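Local coordinates for cell surface protein (Faecalibacterium prausnitzii A2-165, PDB 4GT6) that is of unknown function but, as an extracellular protein built of leucine-rich repeats, probably binds other proteins, at residues I187-K192 with N199-C204; T194-N199 with N222-K227; F247-G252 with H259-C264. All blocks are in the same frame, centred on the assembly; numbering follows the deposited sequence. Where two conformers were deposited one is given.

Contact 1 of 3, residues I187-K192 with N199-C204. With EDO (1,2-ethanediol), chain J; EDO (1,2-ethanediol), chain G; EDO (1,2-ethanediol), chain L; EDO (1,2-ethanediol), chain F.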
# COMPACT_ATOMS: atom_id res chain seq x y z
N ILE A 187 7.11 -3.96 -11.56
CA ILE A 187 7.76 -3.03 -10.64
C ILE A 187 9.23 -2.85 -11.03
O ILE A 187 9.91 -3.85 -11.25
CB ILE A 187 7.69 -3.55 -9.16
CG1 ILE A 187 6.27 -3.65 -8.61
CG2 ILE A 187 8.55 -2.71 -8.22
CD1 ILE A 187 6.26 -4.56 -7.35
N HIS A 188 9.72 -1.59 -11.07
CA HIS A 188 11.15 -1.35 -11.22
C HIS A 188 11.57 -0.48 -10.04
O HIS A 188 11.01 0.60 -9.83
CB HIS A 188 11.58 -0.72 -12.55
CG HIS A 188 13.06 -0.44 -12.58
ND1 HIS A 188 13.98 -1.46 -12.69
CD2 HIS A 188 13.72 0.73 -12.40
CE1 HIS A 188 15.17 -0.88 -12.63
NE2 HIS A 188 15.06 0.44 -12.47
N ILE A 189 12.51 -0.98 -9.23
CA ILE A 189 13.05 -0.26 -8.08
C ILE A 189 14.27 0.54 -8.55
O ILE A 189 15.27 -0.08 -8.94
CB ILE A 189 13.41 -1.23 -6.91
CG1 ILE A 189 12.22 -2.17 -6.53
CG2 ILE A 189 13.95 -0.45 -5.71
CD1 ILE A 189 10.87 -1.47 -6.08
N PRO A 190 14.24 1.90 -8.50
CA PRO A 190 15.43 2.66 -8.96
C PRO A 190 16.63 2.47 -8.01
O PRO A 190 16.47 2.06 -6.85
CB PRO A 190 14.93 4.10 -9.03
CG PRO A 190 13.72 4.16 -8.19
CD PRO A 190 13.13 2.78 -8.10
N ALA A 191 17.85 2.75 -8.53
CA ALA A 191 19.13 2.54 -7.84
C ALA A 191 19.28 3.15 -6.46
O ALA A 191 19.90 2.54 -5.60
CB ALA A 191 20.28 3.03 -8.72
N LYS A 192 18.69 4.33 -6.22
CA LYS A 192 18.88 5.02 -4.94
C LYS A 192 17.91 4.61 -3.84
O LYS A 192 17.99 5.16 -2.74
CB LYS A 192 18.81 6.54 -5.17
CG LYS A 192 20.11 7.06 -5.80
CD LYS A 192 19.97 8.39 -6.53
CE LYS A 192 19.28 9.48 -5.74
NZ LYS A 192 20.19 10.61 -5.48
N ASN A 199 4.56 -3.63 3.67
CA ASN A 199 3.37 -3.74 2.83
C ASN A 199 3.31 -2.76 1.66
O ASN A 199 2.25 -2.61 1.06
CB ASN A 199 2.10 -3.60 3.70
CG ASN A 199 1.87 -4.78 4.60
OD1 ASN A 199 2.08 -5.92 4.19
ND2 ASN A 199 1.49 -4.53 5.85
N ALA A 200 4.46 -2.18 1.25
CA ALA A 200 4.51 -1.28 0.08
C ALA A 200 3.92 -1.96 -1.15
O ALA A 200 3.28 -1.30 -1.96
CB ALA A 200 5.96 -0.88 -0.22
N PHE A 201 4.11 -3.30 -1.28
CA PHE A 201 3.60 -4.05 -2.42
C PHE A 201 2.64 -5.18 -2.00
O PHE A 201 2.42 -6.13 -2.77
CB PHE A 201 4.78 -4.58 -3.27
CG PHE A 201 5.59 -3.45 -3.85
CD1 PHE A 201 5.09 -2.66 -4.88
CD2 PHE A 201 6.84 -3.13 -3.31
CE1 PHE A 201 5.84 -1.60 -5.40
CE2 PHE A 201 7.59 -2.07 -3.84
CZ PHE A 201 7.09 -1.32 -4.89
N SER A 202 2.00 -5.05 -0.83
CA SER A 202 1.02 -6.06 -0.42
C SER A 202 -0.23 -5.98 -1.33
O SER A 202 -0.48 -4.93 -1.95
CB SER A 202 0.63 -5.88 1.04
OG SER A 202 -0.08 -4.66 1.22
N GLU A 203 -0.92 -7.12 -1.51
CA GLU A 203 -2.14 -7.19 -2.34
C GLU A 203 -1.92 -6.69 -3.81
O GLU A 203 -2.82 -6.12 -4.40
CB GLU A 203 -3.30 -6.41 -1.67
CG GLU A 203 -3.70 -6.97 -0.32
CD GLU A 203 -4.83 -6.16 0.30
OE1 GLU A 203 -5.96 -6.23 -0.22
OE2 GLU A 203 -4.56 -5.38 1.24
N CYS A 204 -0.73 -6.91 -4.38
CA CYS A 204 -0.51 -6.55 -5.78
C CYS A 204 -0.81 -7.80 -6.60
O CYS A 204 0.08 -8.54 -7.02
CB CYS A 204 0.90 -6.02 -6.00
SG CYS A 204 1.13 -4.33 -5.37
C1 EDO J . 6.56 0.37 -9.71
O1 EDO J . 7.64 0.49 -10.63
C2 EDO J . 6.90 1.18 -8.45
O2 EDO J . 8.13 0.72 -7.92
C1 EDO G . -3.13 -5.77 4.74
O1 EDO G . -2.46 -4.74 5.44
C2 EDO G . -2.30 -6.13 3.48
O2 EDO G . -2.31 -5.04 2.58
C1 EDO L . 0.98 -5.78 9.07
O1 EDO L . 1.12 -6.62 7.94
C2 EDO L . 2.16 -5.91 10.06
O2 EDO L . 3.28 -5.24 9.53
C1 EDO F . 7.94 -4.61 2.34
O1 EDO F . 6.82 -5.32 2.94
C2 EDO F . 8.99 -4.27 3.45
O2 EDO F . 10.30 -3.96 2.95
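Apolar packing joins Ile187 and Ile189 of strand 186-189 to the ring of Phe201. Ile187 sets its CG1 beside the backbone N (chi1 -64°), and CD1 reaches on over one face of the ring. In the conformer given, CD1 lies 3.7 Å from the Phe201 ring centroid, off centre toward the rim, as a CH-pi contact. A second conformer of Ile187 makes the exact closeness uncertain. The other branch of Ile187, CG2, sits 3.9 Å from Phe201 CZ. Ile189 adds its CD1 obliquely, 4.0 Å from the same CZ. Phe179 lies against Phe201 with its ring nearly parallel, and Ile196 also packs on Phe201.

The contact itself is apolar; the polar groups of each segment are met separately, partly by 1,2-ethanediol, probably from the crystallisation liquor. His188 N donates to O1 of one such molecule (3.0 Å, 168°). The O2 of that molecule lies at the edge of the Phe201 ring, near its plane, and donates a weak hydrogen bond to His188 O.

Hydrogen bonds also shape the segment 199-204. Asn199 to Ser202 is a type I beta turn, closed by Ser202 N to Asn199 O (3.1 Å). A second ethanediol donates to Glu203 OE2 from an O2 that is also 2.6 Å from Ser202 OG. Asn199 ND2 donates almost straight to O1 of a third (173°), while Asn199 OD1 bonds His259. The carbonyl O of Phe201 is held by Arg237.

Together these contacts span one coil of the solenoid, from its parallel strand to the turn across the interior. The inward phenylalanine, next to its counterpart Phe179, is the aromatic filling expected in a BspA-type leucine-rich repeat, the fold of this part of a longer cell surface protein.

Contact 2 of 3, residues T194-N199 with N222-K227. With EDO (1,2-ethanediol), chain F; EDO (1,2-ethanediol), chain L.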
# COMPACT_ATOMS: atom_id res chain seq x y z
N THR A 194 16.77 3.06 -0.67
CA THR A 194 17.44 2.46 0.50
C THR A 194 16.43 2.05 1.57
O THR A 194 16.81 1.47 2.59
CB THR A 194 18.50 3.39 1.10
OG1 THR A 194 17.86 4.61 1.49
CG2 THR A 194 19.69 3.63 0.15
N ARG A 195 15.13 2.33 1.32
CA ARG A 195 14.06 1.93 2.24
C ARG A 195 12.80 1.60 1.47
O ARG A 195 12.34 2.38 0.63
CB ARG A 195 13.77 3.03 3.30
CG ARG A 195 12.55 2.71 4.18
CD ARG A 195 12.46 3.62 5.40
NE ARG A 195 12.12 4.99 5.03
CZ ARG A 195 12.98 6.00 4.98
NH1 ARG A 195 14.26 5.80 5.29
NH2 ARG A 195 12.58 7.21 4.61
N ILE A 196 12.22 0.45 1.78
CA ILE A 196 10.91 0.06 1.27
C ILE A 196 10.12 -0.33 2.52
O ILE A 196 10.50 -1.27 3.21
CB ILE A 196 10.90 -1.06 0.18
CG1 ILE A 196 11.74 -0.67 -1.05
CG2 ILE A 196 9.43 -1.38 -0.20
CD1 ILE A 196 11.70 -1.66 -2.26
N GLY A 197 9.08 0.44 2.82
CA GLY A 197 8.29 0.24 4.02
C GLY A 197 7.44 -1.01 3.97
O GLY A 197 7.17 -1.54 2.90
N THR A 198 6.98 -1.44 5.14
CA THR A 198 6.12 -2.62 5.31
C THR A 198 4.91 -2.54 4.39
O THR A 198 4.27 -1.48 4.37
CB THR A 198 5.66 -2.69 6.79
OG1 THR A 198 6.77 -2.51 7.67
CG2 THR A 198 4.97 -3.97 7.12
N ASN A 199 4.56 -3.63 3.67
CA ASN A 199 3.37 -3.74 2.83
C ASN A 199 3.31 -2.76 1.66
O ASN A 199 2.25 -2.61 1.06
CB ASN A 199 2.10 -3.60 3.70
CG ASN A 199 1.87 -4.78 4.60
OD1 ASN A 199 2.08 -5.92 4.19
ND2 ASN A 199 1.49 -4.53 5.85
N ASN A 222 13.73 -12.87 -10.01
CA ASN A 222 12.40 -12.24 -10.12
C ASN A 222 11.61 -12.23 -8.78
O ASN A 222 10.41 -12.47 -8.75
CB ASN A 222 11.58 -12.93 -11.22
CG ASN A 222 10.34 -12.15 -11.60
OD1 ASN A 222 10.29 -10.94 -11.46
ND2 ASN A 222 9.32 -12.82 -12.08
N VAL A 223 12.30 -11.99 -7.68
CA VAL A 223 11.69 -11.91 -6.35
C VAL A 223 12.34 -10.71 -5.70
O VAL A 223 13.55 -10.53 -5.84
CB VAL A 223 11.89 -13.22 -5.54
CG1 VAL A 223 11.36 -13.07 -4.11
CG2 VAL A 223 11.22 -14.41 -6.22
N LEU A 224 11.55 -9.87 -4.99
CA LEU A 224 12.15 -8.69 -4.36
C LEU A 224 12.57 -9.00 -2.93
O LEU A 224 11.78 -9.55 -2.16
CB LEU A 224 11.15 -7.51 -4.37
CG LEU A 224 11.72 -6.14 -3.94
CD1 LEU A 224 12.82 -5.65 -4.92
CD2 LEU A 224 10.58 -5.11 -3.89
N TYR A 225 13.79 -8.60 -2.59
CA TYR A 225 14.37 -8.78 -1.27
C TYR A 225 14.83 -7.46 -0.70
O TYR A 225 15.06 -6.50 -1.44
CB TYR A 225 15.62 -9.72 -1.33
CG TYR A 225 15.29 -11.13 -1.76
CD1 TYR A 225 15.28 -11.48 -3.10
CD2 TYR A 225 14.95 -12.10 -0.82
CE1 TYR A 225 14.90 -12.77 -3.51
CE2 TYR A 225 14.60 -13.40 -1.21
CZ TYR A 225 14.59 -13.73 -2.56
OH TYR A 225 14.22 -14.99 -2.96
N GLU A 226 15.03 -7.44 0.62
CA GLU A 226 15.70 -6.37 1.36
C GLU A 226 17.00 -6.97 1.84
O GLU A 226 16.97 -8.00 2.51
CB GLU A 226 14.85 -5.89 2.55
CG GLU A 226 15.58 -4.86 3.41
CD GLU A 226 14.71 -4.40 4.56
OE1 GLU A 226 13.80 -3.58 4.33
OE2 GLU A 226 14.84 -4.98 5.65
N LYS A 227 18.12 -6.35 1.52
CA LYS A 227 19.40 -6.87 1.95
C LYS A 227 19.91 -5.99 3.07
O LYS A 227 20.03 -4.79 2.89
CB LYS A 227 20.39 -6.92 0.78
CG LYS A 227 21.71 -7.59 1.18
CD LYS A 227 22.70 -7.57 0.04
CE LYS A 227 23.99 -8.25 0.45
NZ LYS A 227 25.00 -8.17 -0.62
C1 EDO F . 7.94 -4.61 2.34
O1 EDO F . 6.82 -5.32 2.94
C2 EDO F . 8.99 -4.27 3.45
O2 EDO F . 10.30 -3.96 2.95
C1 EDO L . 0.98 -5.78 9.07
O1 EDO L . 1.12 -6.62 7.94
C2 EDO L . 2.16 -5.91 10.06
O2 EDO L . 3.28 -5.24 9.53
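Leu224 opens the contact by meeting Ile196 across the gap between two strands. Its CG stands opposite the backbone N (chi1 -170°), which carries the CD2 branch toward strand 195-196. Ile196 answers with an extended CG1 arm (chi2 -175°). The two side chains reach toward each other tip to tip, with Leu224 CD2 4.0 Å from Ile196 CD1. Both also lean on Ile189, and Leu224 packs on Ile236 of its own sheet, so the pair belongs to a larger aliphatic cluster.

Two residues on, Glu226 turns back toward strand 195-196. Its chain is stretched out from CA to CD (chi2 179°), which brings the carboxylate near the backbone of Ile196. Glu226 OE1 is 4.2 Å from Ile196 O. Both atoms are acceptors, and neither bonds the other. The partner of OE1 is the hydroxyl of Tyr217, which also bonds Ile196 N. One tyrosine oxygen thus links the carboxylate to the strand opposite.

A 1,2-ethanediol molecule, probably from the crystallisation liquor, lies beside Glu226. Its O2 donates to Ile196 O (2.7 Å) and lies 3.8 Å from Glu226 OE1. Its O1 accepts from Asn199 N (2.9 Å), so the diol spans the bend after Ile196.

Strand 195-196 is the last of its parallel sheet, and strand 224-227 is the first of a mixed one. At the nearest point, Ile196 CA and Glu226 CA are 8.0 Å apart, too far for direct backbone pairing. The chemistry therefore implies a seam between sheets: methyl packing between the buried Ile196 and Leu224 and, at the margin by the partly exposed Glu226, a link through the tyrosine hydroxyl.

Contact 3 of 3, residues F247-G252 with H259-C264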
# COMPACT_ATOMS: atom_id res chain seq x y z
N PHE A 247 8.55 -23.08 -5.67
CA PHE A 247 9.58 -22.08 -5.38
C PHE A 247 10.33 -22.52 -4.15
O PHE A 247 9.73 -22.98 -3.20
CB PHE A 247 9.00 -20.66 -5.20
CG PHE A 247 10.08 -19.62 -4.95
CD1 PHE A 247 11.01 -19.29 -5.95
CD2 PHE A 247 10.19 -18.98 -3.72
CE1 PHE A 247 12.02 -18.34 -5.72
CE2 PHE A 247 11.17 -18.00 -3.50
CZ PHE A 247 12.09 -17.70 -4.49
N LYS A 248 11.66 -22.42 -4.18
CA LYS A 248 12.50 -22.70 -3.03
C LYS A 248 13.11 -21.38 -2.60
O LYS A 248 13.85 -20.75 -3.36
CB LYS A 248 13.59 -23.75 -3.32
CG LYS A 248 14.47 -24.05 -2.09
CD LYS A 248 15.52 -25.15 -2.36
CE LYS A 248 16.75 -24.68 -3.15
NZ LYS A 248 17.51 -25.86 -3.70
N ILE A 249 12.79 -20.95 -1.38
CA ILE A 249 13.35 -19.70 -0.85
C ILE A 249 14.87 -19.92 -0.66
O ILE A 249 15.27 -20.91 -0.05
CB ILE A 249 12.64 -19.29 0.45
CG1 ILE A 249 11.15 -18.94 0.16
CG2 ILE A 249 13.37 -18.11 1.14
CD1 ILE A 249 10.26 -18.87 1.43
N PRO A 250 15.74 -19.02 -1.17
CA PRO A 250 17.19 -19.27 -1.07
C PRO A 250 17.72 -19.28 0.35
O PRO A 250 17.28 -18.51 1.22
CB PRO A 250 17.83 -18.10 -1.82
CG PRO A 250 16.75 -17.56 -2.71
CD PRO A 250 15.44 -17.84 -2.01
N ASN A 251 18.71 -20.13 0.56
CA ASN A 251 19.50 -20.13 1.78
C ASN A 251 20.12 -18.72 1.90
O ASN A 251 20.56 -18.16 0.90
CB ASN A 251 20.58 -21.21 1.68
CG ASN A 251 21.49 -21.26 2.87
OD1 ASN A 251 21.06 -21.02 4.00
ND2 ASN A 251 22.77 -21.59 2.65
N GLY A 252 20.10 -18.14 3.10
CA GLY A 252 20.59 -16.78 3.30
C GLY A 252 19.45 -15.80 3.55
O GLY A 252 19.70 -14.65 3.92
N HIS A 259 2.87 -10.43 4.10
CA HIS A 259 2.20 -10.50 2.79
C HIS A 259 3.18 -10.70 1.60
O HIS A 259 2.83 -10.37 0.47
CB HIS A 259 1.31 -9.23 2.59
CG HIS A 259 0.27 -9.10 3.67
ND1 HIS A 259 0.35 -8.12 4.64
CD2 HIS A 259 -0.82 -9.87 3.91
CE1 HIS A 259 -0.69 -8.32 5.44
NE2 HIS A 259 -1.44 -9.35 5.02
N ALA A 260 4.39 -11.27 1.84
CA ALA A 260 5.38 -11.41 0.76
C ALA A 260 4.87 -12.32 -0.37
O ALA A 260 5.24 -12.13 -1.53
CB ALA A 260 6.71 -11.95 1.30
N PHE A 261 4.03 -13.32 -0.03
CA PHE A 261 3.47 -14.26 -1.01
C PHE A 261 1.96 -14.19 -1.04
O PHE A 261 1.31 -15.14 -1.45
CB PHE A 261 3.89 -15.71 -0.67
CG PHE A 261 5.33 -16.09 -0.86
CD1 PHE A 261 6.26 -15.86 0.16
CD2 PHE A 261 5.75 -16.79 -1.99
CE1 PHE A 261 7.60 -16.26 0.01
CE2 PHE A 261 7.08 -17.17 -2.15
CZ PHE A 261 8.00 -16.91 -1.14
N ASP A 262 1.36 -13.05 -0.66
CA ASP A 262 -0.09 -13.02 -0.67
C ASP A 262 -0.64 -13.12 -2.10
O ASP A 262 0.01 -12.68 -3.06
CB ASP A 262 -0.66 -11.79 0.09
CG ASP A 262 -0.46 -10.39 -0.51
OD1 ASP A 262 0.21 -10.27 -1.55
OD2 ASP A 262 -0.99 -9.42 0.06
N SER A 263 -1.79 -13.80 -2.24
CA SER A 263 -2.57 -13.94 -3.47
C SER A 263 -1.79 -14.53 -4.66
O SER A 263 -2.04 -14.14 -5.81
CB SER A 263 -3.20 -12.61 -3.87
OG SER A 263 -4.12 -12.21 -2.87
N CYS A 264 -0.89 -15.51 -4.42
CA CYS A 264 -0.21 -16.19 -5.54
C CYS A 264 -1.21 -17.09 -6.25
O CYS A 264 -1.74 -18.01 -5.64
CB CYS A 264 1.00 -16.98 -5.05
SG CYS A 264 2.34 -15.94 -4.45
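Phe247 holds its ring anti to the backbone N (chi1 -178°), while Phe261 places its ring beside its own N (chi1 -70°). With these settings the two side chains cross at about a right angle. Phe247 CD2 comes to the edge of the Phe261 ring, in its plane, 3.9 Å from CE2. Ile249 brings its CD1 obliquely to within 3.9 Å of Phe261 CZ. The Phe261 ring also stacks with Tyr238 and Phe284, and Leu235 packs against it.

Two overlapping beta turns carry Phe261: type I from His259 to Asp262, then type II from Phe261 to Cys264. Asp262 forms a salt bridge with Arg237, which ties the turn to strand 233-237.

Were Phe261 replaced by an alanine, a gap would probably open in front of Phe247 and Ile249, and Tyr238 and Phe284 would lose the ring they stack on.

Strand 246-248 and the turn thus meet through carbon alone. The contact implies an apolar, aromatic-rich interior for this coil of the leucine-rich repeat domain, with the salt bridge of Asp262 lying at the turn, away from the carbon packing.

How the contacts relate
All three contacts are buried and rest on apolar side chains; none is a surface contact. Contacts 1 and 3 are equivalents: each ties a parallel strand to the turn facing it, through a phenylalanine in that turn. Contact 3 has a phenylalanine, Phe247, where contact 1 has Ile187. Contact 2 differs, joining the edges of two sheets with a partly exposed glutamate at its margin. It shares one aliphatic core with contact 1. The turns of contacts 1 and 3 are linked by a polar bond, from Glu203 N to the carboxylate of Asp262. Tyr225 and Val223 pack on Phe247, connecting contact 2 to contact 3.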